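Long-range contacts in mevalonate diphosphate decarboxylase (Legionella pneumophila, PDB 3LTO), which probably catalyses the ATP-dependent decarboxylation of mevalonate diphosphate to isopentenyl diphosphate, the last step of the mevalonate pathway: residues Leu171-Leu176 with Phe223-Trp228; Phe239-His243 with Val280-Gly285; Asn215-Leu219 with Ile234-Glu238. All coordinates share one frame; numbering follows the deposited sequence.

Contact 1: residues Leu171-Leu176 with Phe223-Trp228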
loop_
_atom_site.group_PDB
_atom_site.type_symbol
_atom_site.label_atom_id
_atom_site.label_comp_id
_atom_site.label_asym_id
_atom_site.label_seq_id
_atom_site.Cartn_x
_atom_site.Cartn_y
_atom_site.Cartn_z
ATOM N N LEU A 171 -18.494 -0.540 -8.845
ATOM C CA LEU A 171 -18.942 -1.677 -9.630
ATOM C C LEU A 171 -20.423 -1.530 -9.970
ATOM O O LEU A 171 -21.178 -0.899 -9.235
ATOM C CB LEU A 171 -18.673 -2.983 -8.875
ATOM C CG LEU A 171 -17.177 -3.268 -8.676
ATOM C CD1 LEU A 171 -16.986 -4.545 -7.886
ATOM C CD2 LEU A 171 -16.487 -3.376 -10.029
ATOM N N PRO A 172 -20.845 -2.112 -11.102
ATOM C CA PRO A 172 -22.196 -2.123 -11.674
ATOM C C PRO A 172 -23.392 -2.523 -10.806
ATOM O O PRO A 172 -24.510 -2.087 -11.072
ATOM C CB PRO A 172 -22.050 -3.057 -12.873
ATOM C CG PRO A 172 -20.640 -2.859 -13.281
ATOM C CD PRO A 172 -19.926 -2.876 -11.962
ATOM N N TYR A 173 -23.180 -3.350 -9.788
ATOM C CA TYR A 173 -24.294 -3.792 -8.952
ATOM C C TYR A 173 -24.331 -3.144 -7.570
ATOM O O TYR A 173 -23.299 -2.943 -6.939
ATOM C CB TYR A 173 -24.256 -5.314 -8.818
ATOM C CG TYR A 173 -24.337 -6.022 -10.149
ATOM C CD1 TYR A 173 -25.543 -6.102 -10.849
ATOM C CD2 TYR A 173 -23.204 -6.591 -10.726
ATOM C CE1 TYR A 173 -25.617 -6.732 -12.092
ATOM C CE2 TYR A 173 -23.266 -7.223 -11.972
ATOM C CZ TYR A 173 -24.474 -7.290 -12.645
ATOM O OH TYR A 173 -24.541 -7.917 -13.868
ATOM N N LYS A 174 -25.536 -2.821 -7.111
ATOM C CA LYS A 174 -25.737 -2.185 -5.812
ATOM C C LYS A 174 -27.098 -2.624 -5.268
ATOM O O LYS A 174 -27.938 -3.128 -6.010
ATOM C CB LYS A 174 -25.707 -0.660 -5.969
ATOM C CG LYS A 174 -24.464 -0.130 -6.695
ATOM C CD LYS A 174 -24.664 1.297 -7.201
ATOM C CE LYS A 174 -23.441 1.799 -7.977
ATOM N NZ LYS A 174 -23.161 0.992 -9.204
ATOM N N ASP A 175 -27.322 -2.423 -3.978
ATOM C CA ASP A 175 -28.582 -2.824 -3.375
ATOM C C ASP A 175 -28.860 -4.286 -3.707
ATOM O O ASP A 175 -29.884 -4.614 -4.298
ATOM C CB ASP A 175 -29.737 -1.958 -3.889
ATOM C CG ASP A 175 -29.599 -0.497 -3.496
ATOM O OD1 ASP A 175 -29.336 -0.222 -2.303
ATOM O OD2 ASP A 175 -29.763 0.379 -4.373
ATOM N N LEU A 176 -27.937 -5.165 -3.342
ATOM C CA LEU A 176 -28.120 -6.585 -3.598
ATOM C C LEU A 176 -28.965 -7.174 -2.482
ATOM O O LEU A 176 -29.010 -6.630 -1.382
ATOM C CB LEU A 176 -26.771 -7.300 -3.619
ATOM C CG LEU A 176 -25.741 -6.830 -4.643
ATOM C CD1 LEU A 176 -24.418 -7.545 -4.381
ATOM C CD2 LEU A 176 -26.251 -7.100 -6.063
ATOM N N PHE A 223 -17.776 -8.116 -13.845
ATOM C CA PHE A 223 -18.537 -6.961 -13.390
ATOM C C PHE A 223 -18.684 -5.928 -14.513
ATOM O O PHE A 223 -19.793 -5.489 -14.819
ATOM C CB PHE A 223 -17.853 -6.330 -12.172
ATOM C CG PHE A 223 -18.232 -6.974 -10.864
ATOM C CD1 PHE A 223 -19.446 -6.669 -10.250
ATOM C CD2 PHE A 223 -17.390 -7.900 -10.255
ATOM C CE1 PHE A 223 -19.815 -7.274 -9.051
ATOM C CE2 PHE A 223 -17.749 -8.512 -9.053
ATOM C CZ PHE A 223 -18.966 -8.198 -8.450
ATOM N N GLU A 224 -17.564 -5.554 -15.123
ATOM C CA GLU A 224 -17.560 -4.582 -16.212
ATOM C C GLU A 224 -18.543 -4.973 -17.308
ATOM O O GLU A 224 -19.239 -4.122 -17.855
ATOM C CB GLU A 224 -16.146 -4.462 -16.802
ATOM C CG GLU A 224 -16.063 -3.768 -18.163
ATOM C CD GLU A 224 -16.256 -2.261 -18.088
ATOM O OE1 GLU A 224 -15.415 -1.584 -17.452
ATOM O OE2 GLU A 224 -17.248 -1.753 -18.670
ATOM N N ASN A 225 -18.600 -6.261 -17.626
ATOM C CA ASN A 225 -19.499 -6.738 -18.669
ATOM C C ASN A 225 -20.901 -7.081 -18.173
ATOM O O ASN A 225 -21.709 -7.601 -18.937
ATOM C CB ASN A 225 -18.915 -7.974 -19.361
ATOM C CG ASN A 225 -17.564 -7.706 -19.997
ATOM O OD1 ASN A 225 -17.381 -6.715 -20.704
ATOM N ND2 ASN A 225 -16.612 -8.601 -19.761
ATOM N N LYS A 226 -21.202 -6.799 -16.912
ATOM C CA LYS A 226 -22.523 -7.126 -16.386
ATOM C C LYS A 226 -22.810 -8.591 -16.705
ATOM O O LYS A 226 -23.885 -8.936 -17.199
ATOM C CB LYS A 226 -23.592 -6.245 -17.041
ATOM C CG LYS A 226 -23.391 -4.754 -16.827
ATOM C CD LYS A 226 -23.917 -4.296 -15.476
ATOM C CE LYS A 226 -25.430 -4.127 -15.512
ATOM N NZ LYS A 226 -25.985 -3.636 -14.220
ATOM N N ASP A 227 -21.828 -9.445 -16.437
ATOM C CA ASP A 227 -21.944 -10.877 -16.688
ATOM C C ASP A 227 -22.128 -11.624 -15.362
ATOM O O ASP A 227 -21.181 -12.195 -14.813
ATOM C CB ASP A 227 -20.688 -11.365 -17.410
ATOM C CG ASP A 227 -20.775 -12.816 -17.823
ATOM O OD1 ASP A 227 -21.754 -13.495 -17.458
ATOM O OD2 ASP A 227 -19.850 -13.287 -18.513
ATOM N N TRP A 228 -23.364 -11.619 -14.865
ATOM C CA TRP A 228 -23.722 -12.254 -13.595
ATOM C C TRP A 228 -23.407 -13.748 -13.534
ATOM O O TRP A 228 -23.020 -14.269 -12.480
ATOM C CB TRP A 228 -25.211 -12.020 -13.320
ATOM C CG TRP A 228 -25.658 -12.314 -11.917
ATOM C CD1 TRP A 228 -26.438 -13.358 -11.506
ATOM C CD2 TRP A 228 -25.409 -11.519 -10.753
ATOM N NE1 TRP A 228 -26.695 -13.257 -10.161
ATOM C CE2 TRP A 228 -26.074 -12.140 -9.672
ATOM C CE3 TRP A 228 -24.687 -10.341 -10.517
ATOM C CZ2 TRP A 228 -26.040 -11.621 -8.368
ATOM C CZ3 TRP A 228 -24.654 -9.823 -9.220
ATOM C CH2 TRP A 228 -25.328 -10.466 -8.163
#

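Contact 2: residues Phe239-His243 with Val280-Gly285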
loop_
_atom_site.group_PDB
_atom_site.type_symbol
_atom_site.label_atom_id
_atom_site.label_comp_id
_atom_site.label_asym_id
_atom_site.label_seq_id
_atom_site.Cartn_x
_atom_site.Cartn_y
_atom_site.Cartn_z
ATOM N N PHE A 239 -14.595 -19.729 -3.458
ATOM C CA PHE A 239 -14.818 -20.258 -2.113
ATOM C C PHE A 239 -14.544 -21.757 -2.002
ATOM O O PHE A 239 -14.107 -22.241 -0.958
ATOM C CB PHE A 239 -16.227 -19.897 -1.593
ATOM C CG PHE A 239 -17.332 -20.819 -2.048
ATOM C CD1 PHE A 239 -17.602 -22.004 -1.372
ATOM C CD2 PHE A 239 -18.140 -20.466 -3.123
ATOM C CE1 PHE A 239 -18.663 -22.826 -1.756
ATOM C CE2 PHE A 239 -19.202 -21.278 -3.519
ATOM C CZ PHE A 239 -19.465 -22.463 -2.832
ATOM N N LEU A 240 -14.771 -22.495 -3.079
ATOM C CA LEU A 240 -14.500 -23.928 -3.048
ATOM C C LEU A 240 -12.989 -24.153 -2.949
ATOM O O LEU A 240 -12.528 -25.106 -2.316
ATOM C CB LEU A 240 -15.080 -24.618 -4.287
ATOM C CG LEU A 240 -16.611 -24.738 -4.279
ATOM C CD1 LEU A 240 -17.105 -25.422 -5.552
ATOM C CD2 LEU A 240 -17.040 -25.532 -3.058
ATOM N N ASP A 241 -12.223 -23.251 -3.552
ATOM C CA ASP A 241 -10.763 -23.320 -3.514
ATOM C C ASP A 241 -10.346 -23.269 -2.054
ATOM O O ASP A 241 -9.663 -24.162 -1.546
ATOM C CB ASP A 241 -10.170 -22.116 -4.247
ATOM C CG ASP A 241 -8.649 -22.150 -4.311
ATOM O OD1 ASP A 241 -8.018 -22.978 -3.623
ATOM O OD2 ASP A 241 -8.079 -21.335 -5.055
HETATM N N MSE A 242 -10.780 -22.212 -1.378
HETATM C CA MSE A 242 -10.445 -22.043 0.024
HETATM C C MSE A 242 -10.844 -23.253 0.849
HETATM O O MSE A 242 -10.029 -23.780 1.597
HETATM C CB MSE A 242 -11.117 -20.793 0.602
HETATM C CG MSE A 242 -10.870 -20.605 2.092
HETATM SE SE MSE A 242 -11.402 -18.878 2.779
HETATM C CE MSE A 242 -13.273 -19.176 2.961
ATOM N N HIS A 243 -12.090 -23.701 0.720
ATOM C CA HIS A 243 -12.527 -24.847 1.501
ATOM C C HIS A 243 -11.748 -26.114 1.203
ATOM O O HIS A 243 -11.569 -26.935 2.083
ATOM C CB HIS A 243 -14.041 -25.058 1.347
ATOM C CG HIS A 243 -14.847 -24.106 2.178
ATOM N ND1 HIS A 243 -15.398 -24.458 3.390
ATOM C CD2 HIS A 243 -15.104 -22.786 2.020
ATOM C CE1 HIS A 243 -15.956 -23.398 3.945
ATOM N NE2 HIS A 243 -15.790 -22.369 3.134
ATOM N N VAL A 280 -22.949 -17.072 -5.037
ATOM C CA VAL A 280 -22.762 -17.823 -3.806
ATOM C C VAL A 280 -21.334 -17.816 -3.281
ATOM O O VAL A 280 -20.381 -17.907 -4.052
ATOM C CB VAL A 280 -23.200 -19.299 -4.016
ATOM C CG1 VAL A 280 -23.126 -20.072 -2.705
ATOM C CG2 VAL A 280 -24.612 -19.337 -4.592
ATOM N N THR A 281 -21.200 -17.700 -1.962
ATOM C CA THR A 281 -19.895 -17.713 -1.316
ATOM C C THR A 281 -20.019 -18.288 0.072
ATOM O O THR A 281 -21.115 -18.380 0.626
ATOM C CB THR A 281 -19.294 -16.321 -1.105
ATOM O OG1 THR A 281 -19.857 -15.395 -2.034
ATOM C CG2 THR A 281 -17.814 -16.380 -1.301
HETATM N N MSE A 282 -18.861 -18.639 0.621
HETATM C CA MSE A 282 -18.730 -19.184 1.954
HETATM C C MSE A 282 -17.420 -18.688 2.553
HETATM O O MSE A 282 -16.433 -18.515 1.841
HETATM C CB MSE A 282 -18.659 -20.703 1.926
HETATM C CG MSE A 282 -19.861 -21.424 1.370
HETATM SE SE MSE A 282 -19.656 -23.329 1.689
HETATM C CE MSE A 282 -20.324 -23.399 3.512
ATOM N N ASP A 283 -17.416 -18.463 3.862
ATOM C CA ASP A 283 -16.202 -18.051 4.560
ATOM C C ASP A 283 -15.707 -19.278 5.317
ATOM O O ASP A 283 -16.165 -20.387 5.055
ATOM C CB ASP A 283 -16.498 -16.914 5.534
ATOM C CG ASP A 283 -16.819 -15.621 4.824
ATOM O OD1 ASP A 283 -16.116 -15.305 3.831
ATOM O OD2 ASP A 283 -17.760 -14.920 5.260
ATOM N N ALA A 284 -14.775 -19.091 6.241
ATOM C CA ALA A 284 -14.280 -20.218 7.023
ATOM C C ALA A 284 -15.369 -20.517 8.042
ATOM O O ALA A 284 -15.209 -20.250 9.235
ATOM C CB ALA A 284 -12.960 -19.852 7.730
ATOM N N GLY A 285 -16.485 -21.054 7.552
ATOM C CA GLY A 285 -17.604 -21.367 8.419
ATOM C C GLY A 285 -18.613 -22.222 7.681
ATOM O O GLY A 285 -18.464 -22.424 6.482
#

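Contact 3: residues Asn215-Leu219 with Ile234-Glu238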
loop_
_atom_site.group_PDB
_atom_site.type_symbol
_atom_site.label_atom_id
_atom_site.label_comp_id
_atom_site.label_asym_id
_atom_site.label_seq_id
_atom_site.Cartn_x
_atom_site.Cartn_y
_atom_site.Cartn_z
ATOM N N ASN A 215 -8.487 -15.010 -10.338
ATOM C CA ASN A 215 -9.940 -14.972 -10.221
ATOM C C ASN A 215 -10.443 -13.543 -10.115
ATOM O O ASN A 215 -11.526 -13.223 -10.603
ATOM C CB ASN A 215 -10.411 -15.763 -9.003
ATOM C CG ASN A 215 -10.171 -17.246 -9.150
ATOM O OD1 ASN A 215 -10.212 -17.781 -10.259
ATOM N ND2 ASN A 215 -9.939 -17.927 -8.033
ATOM N N LEU A 216 -9.652 -12.691 -9.470
ATOM C CA LEU A 216 -10.009 -11.288 -9.300
ATOM C C LEU A 216 -10.058 -10.582 -10.651
ATOM O O LEU A 216 -10.963 -9.793 -10.918
ATOM C CB LEU A 216 -8.995 -10.593 -8.393
ATOM C CG LEU A 216 -9.157 -9.081 -8.195
ATOM C CD1 LEU A 216 -10.584 -8.749 -7.733
ATOM C CD2 LEU A 216 -8.124 -8.593 -7.169
ATOM N N LYS A 217 -9.075 -10.867 -11.495
ATOM C CA LYS A 217 -9.020 -10.266 -12.821
ATOM C C LYS A 217 -10.249 -10.692 -13.610
ATOM O O LYS A 217 -10.863 -9.878 -14.296
ATOM C CB LYS A 217 -7.755 -10.705 -13.570
ATOM C CG LYS A 217 -7.773 -10.325 -15.051
ATOM C CD LYS A 217 -6.642 -10.986 -15.835
ATOM C CE LYS A 217 -5.342 -10.213 -15.714
ATOM N NZ LYS A 217 -5.410 -8.888 -16.401
ATOM N N LEU A 218 -10.614 -11.968 -13.508
ATOM C CA LEU A 218 -11.783 -12.473 -14.227
ATOM C C LEU A 218 -13.072 -11.869 -13.672
ATOM O O LEU A 218 -13.949 -11.438 -14.424
ATOM C CB LEU A 218 -11.845 -14.003 -14.138
ATOM C CG LEU A 218 -10.739 -14.775 -14.869
ATOM C CD1 LEU A 218 -10.860 -16.261 -14.572
ATOM C CD2 LEU A 218 -10.847 -14.522 -16.363
ATOM N N LEU A 219 -13.176 -11.835 -12.349
ATOM C CA LEU A 219 -14.354 -11.288 -11.689
ATOM C C LEU A 219 -14.572 -9.817 -12.063
ATOM O O LEU A 219 -15.679 -9.419 -12.442
ATOM C CB LEU A 219 -14.206 -11.426 -10.176
ATOM C CG LEU A 219 -15.416 -11.008 -9.344
ATOM C CD1 LEU A 219 -16.661 -11.778 -9.810
ATOM C CD2 LEU A 219 -15.129 -11.270 -7.867
ATOM N N ILE A 234 -17.161 -17.744 -11.017
ATOM C CA ILE A 234 -15.887 -17.360 -10.430
ATOM C C ILE A 234 -15.962 -17.409 -8.903
ATOM O O ILE A 234 -15.103 -18.005 -8.254
ATOM C CB ILE A 234 -15.483 -15.937 -10.869
ATOM C CG1 ILE A 234 -15.372 -15.873 -12.396
ATOM C CG2 ILE A 234 -14.152 -15.554 -10.236
ATOM C CD1 ILE A 234 -15.235 -14.465 -12.928
ATOM N N CYS A 235 -16.983 -16.787 -8.324
ATOM C CA CYS A 235 -17.108 -16.793 -6.870
ATOM C C CYS A 235 -17.252 -18.213 -6.348
ATOM O O CYS A 235 -16.794 -18.529 -5.246
ATOM C CB CYS A 235 -18.298 -15.936 -6.426
ATOM S SG CYS A 235 -18.051 -14.152 -6.677
ATOM N N TRP A 236 -17.891 -19.062 -7.147
ATOM C CA TRP A 236 -18.097 -20.460 -6.788
ATOM C C TRP A 236 -16.727 -21.128 -6.686
ATOM O O TRP A 236 -16.395 -21.767 -5.683
ATOM C CB TRP A 236 -18.949 -21.132 -7.871
ATOM C CG TRP A 236 -19.407 -22.542 -7.592
ATOM C CD1 TRP A 236 -18.796 -23.700 -7.985
ATOM C CD2 TRP A 236 -20.621 -22.935 -6.931
ATOM N NE1 TRP A 236 -19.555 -24.786 -7.620
ATOM C CE2 TRP A 236 -20.680 -24.344 -6.970
ATOM C CE3 TRP A 236 -21.662 -22.228 -6.310
ATOM C CZ2 TRP A 236 -21.743 -25.066 -6.414
ATOM C CZ3 TRP A 236 -22.720 -22.945 -5.757
ATOM C CH2 TRP A 236 -22.752 -24.353 -5.814
ATOM N N HIS A 237 -15.931 -20.961 -7.736
ATOM C CA HIS A 237 -14.593 -21.531 -7.787
ATOM C C HIS A 237 -13.740 -20.994 -6.646
ATOM O O HIS A 237 -12.997 -21.741 -6.010
ATOM C CB HIS A 237 -13.945 -21.208 -9.139
ATOM C CG HIS A 237 -14.606 -21.884 -10.301
ATOM N ND1 HIS A 237 -14.456 -21.450 -11.600
ATOM C CD2 HIS A 237 -15.417 -22.967 -10.358
ATOM C CE1 HIS A 237 -15.150 -22.235 -12.407
ATOM N NE2 HIS A 237 -15.742 -23.164 -11.677
ATOM N N GLU A 238 -13.866 -19.699 -6.378
ATOM C CA GLU A 238 -13.106 -19.056 -5.316
ATOM C C GLU A 238 -13.343 -19.641 -3.911
ATOM O O GLU A 238 -12.384 -20.033 -3.241
ATOM C CB GLU A 238 -13.387 -17.548 -5.327
ATOM C CG GLU A 238 -12.809 -16.767 -4.146
ATOM C CD GLU A 238 -11.304 -16.532 -4.234
ATOM O OE1 GLU A 238 -10.650 -17.060 -5.158
ATOM O OE2 GLU A 238 -10.778 -15.808 -3.363
#

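Contact 1: residues Leu171-Leu176 with Phe223-Trp228
Phe223, in the last turn of helix 208-224, meets three consecutive residues of the 171-176 loop. Leu171 sets its CD1 methyl over the centre of the Phe223 ring, 3.9 Å from the centroid and almost on the ring normal, a clean CH-pi contact, while its other methyl, CD2, lies against Phe223 CB. Pro172 CG reaches the end of the helix at Phe223 O, a carbonyl that also accepts the backbone N-H of Lys226 at 2.8 Å from N to O. Tyr173 offers its rim: CD2 is 3.8 Å from Phe223 CD1, which lies near the plane of the tyrosine ring.

After Asn225 leaves the helical conformation, Lys226 takes a positive phi (51°) and completes the turn. Tyr173 OH fits against this turn, 3.3 Å from Lys226 CA. The lysine chain bends at both chi2 and chi3, which folds it back along the loop, so that its CD packs against Pro172 CB. Asp227 then starts the next helix, its CB directed away from the loop, OD2 hydrogen-bonded to Ser230 OG.

Trp228 comes to Tyr173 on the face opposite Pro172 CB. Its CG stands anti to the backbone N (chi1 -166°), and the edge of its six-membered ring points into the tyrosine face in a T-shaped stack, centroids 4.8 Å apart and planes at 67°. Farther along the indole, CH2 touches Leu176 CD2 at 4.1 Å. NE1 is hydrogen-bonded to Gly277 O, and Arg293 makes a cation-pi contact with the indole.

No hydrogen bond joins the two segments, so aromatic and aliphatic packing holds the loop leading to strand 177-182 against the helix-helix junction. Helix 208-224 ends there in a Schellman motif with Lys226 as C-prime residue, followed directly by the N-cap Asp227.

Contact 2: residues Phe239-His243 with Val280-Gly285
Phe239 has its CG between the backbone N and the carbonyl carbon (chi1 83°), a crowded position that lays the ring along Val280-Met282, whereas Met282 carries CG anti to its own carbonyl carbon (chi1 -62°), which sends its chain back past that ring. There Met282 CG is 3.6 Å from Phe239 CD1, and the selenium of this selenomethionine stands obliquely to the ring, 4.6 Å from its centroid, in a Met-aromatic contact. The same selenium lies over a face of the His243 ring, 4.4 Å from its centroid and offset toward the rim.

At its edge, His243 gives NE2-H to Asp283 O, 2.8 Å away; the bond is weak, bent to 129° at the hydrogen. The methyl CE of Met242, also a selenomethionine, curls against the backbone of Met282 and Asp283, 3.4 Å from Met282 O. That carbonyl accepts a bond from Lys15 NZ, which also forms a salt bridge with Asp283 OD1.

Helix 228-247 thus packs on the end of strand 279-281 and the turn beyond it. Strand 288-292 pairs with Thr281 through His289, helix 258-274 meets Val280 and Met282 through Ile267 and Thr260, and Phe246, one helical turn after Met242 and His243, touches Ala284.

Contact 3: residues Asn215-Leu219 with Ile234-Glu238
Glu238 OE1 accepts the side-chain N-H of Asn215 in a fairly straight bond: ND2 is 3.1 Å from OE1. The donor approaches nearly in line with the carboxylate C-O bond, while OE1 is tilted from the amide plane, and amide and carboxylate stand almost perpendicular, 88° apart. Glu238 is buried, and its OE2 takes a salt bridge from Arg208 and a hydrogen bond from Lys15 N. These partners fix the rotation of the carboxylate and would be expected to favour its charged form.

Next to the polar pair, Ile234 lies between the helices. Its CG1 stands anti to the carbonyl carbon (chi1 -59°), and the chain runs out to place CD1 against the backbone of the facing helix, 3.4 Å from Leu219 N, and 3.6 Å from Leu218 CB. The other branch, CG2, sits near Asn215 O and CB. Leu219 CD1 approaches Cys235 SG at 4.2 Å.

Leu216 and Lys217 pack on Gly310 and Asp306 of the second subunit, respectively. The axes of 215-219 and 234-238 approach to 10.2 Å and run nearly antiparallel, 162° between their directions; joined by a short connection, helices 208-224 and 228-247 form a helical hairpin within the C-terminal domain of this GHMP-family fold.

How the contacts relate
Contact 3 shares helix 208-224 with contact 1 and helix 228-247 with contact 2, so it joins the other two through one pair of successive helices. Its centre lies about 14 Å from that of contact 1 and 12 Å from that of contact 2, whereas the centres of contacts 1 and 2 are about 21 Å apart and those contacts do not touch. Contacts 2 and 3 do touch, where Val280 packs on Cys235 and Trp236. Along the chain, contacts 1 and 3 interleave, and both close before contact 2 opens. The helical hairpin is thereby tied to the loop before strand 177-182 at its turn and to the end of strand 279-281 farther along, both strands belonging to the same antiparallel sheet.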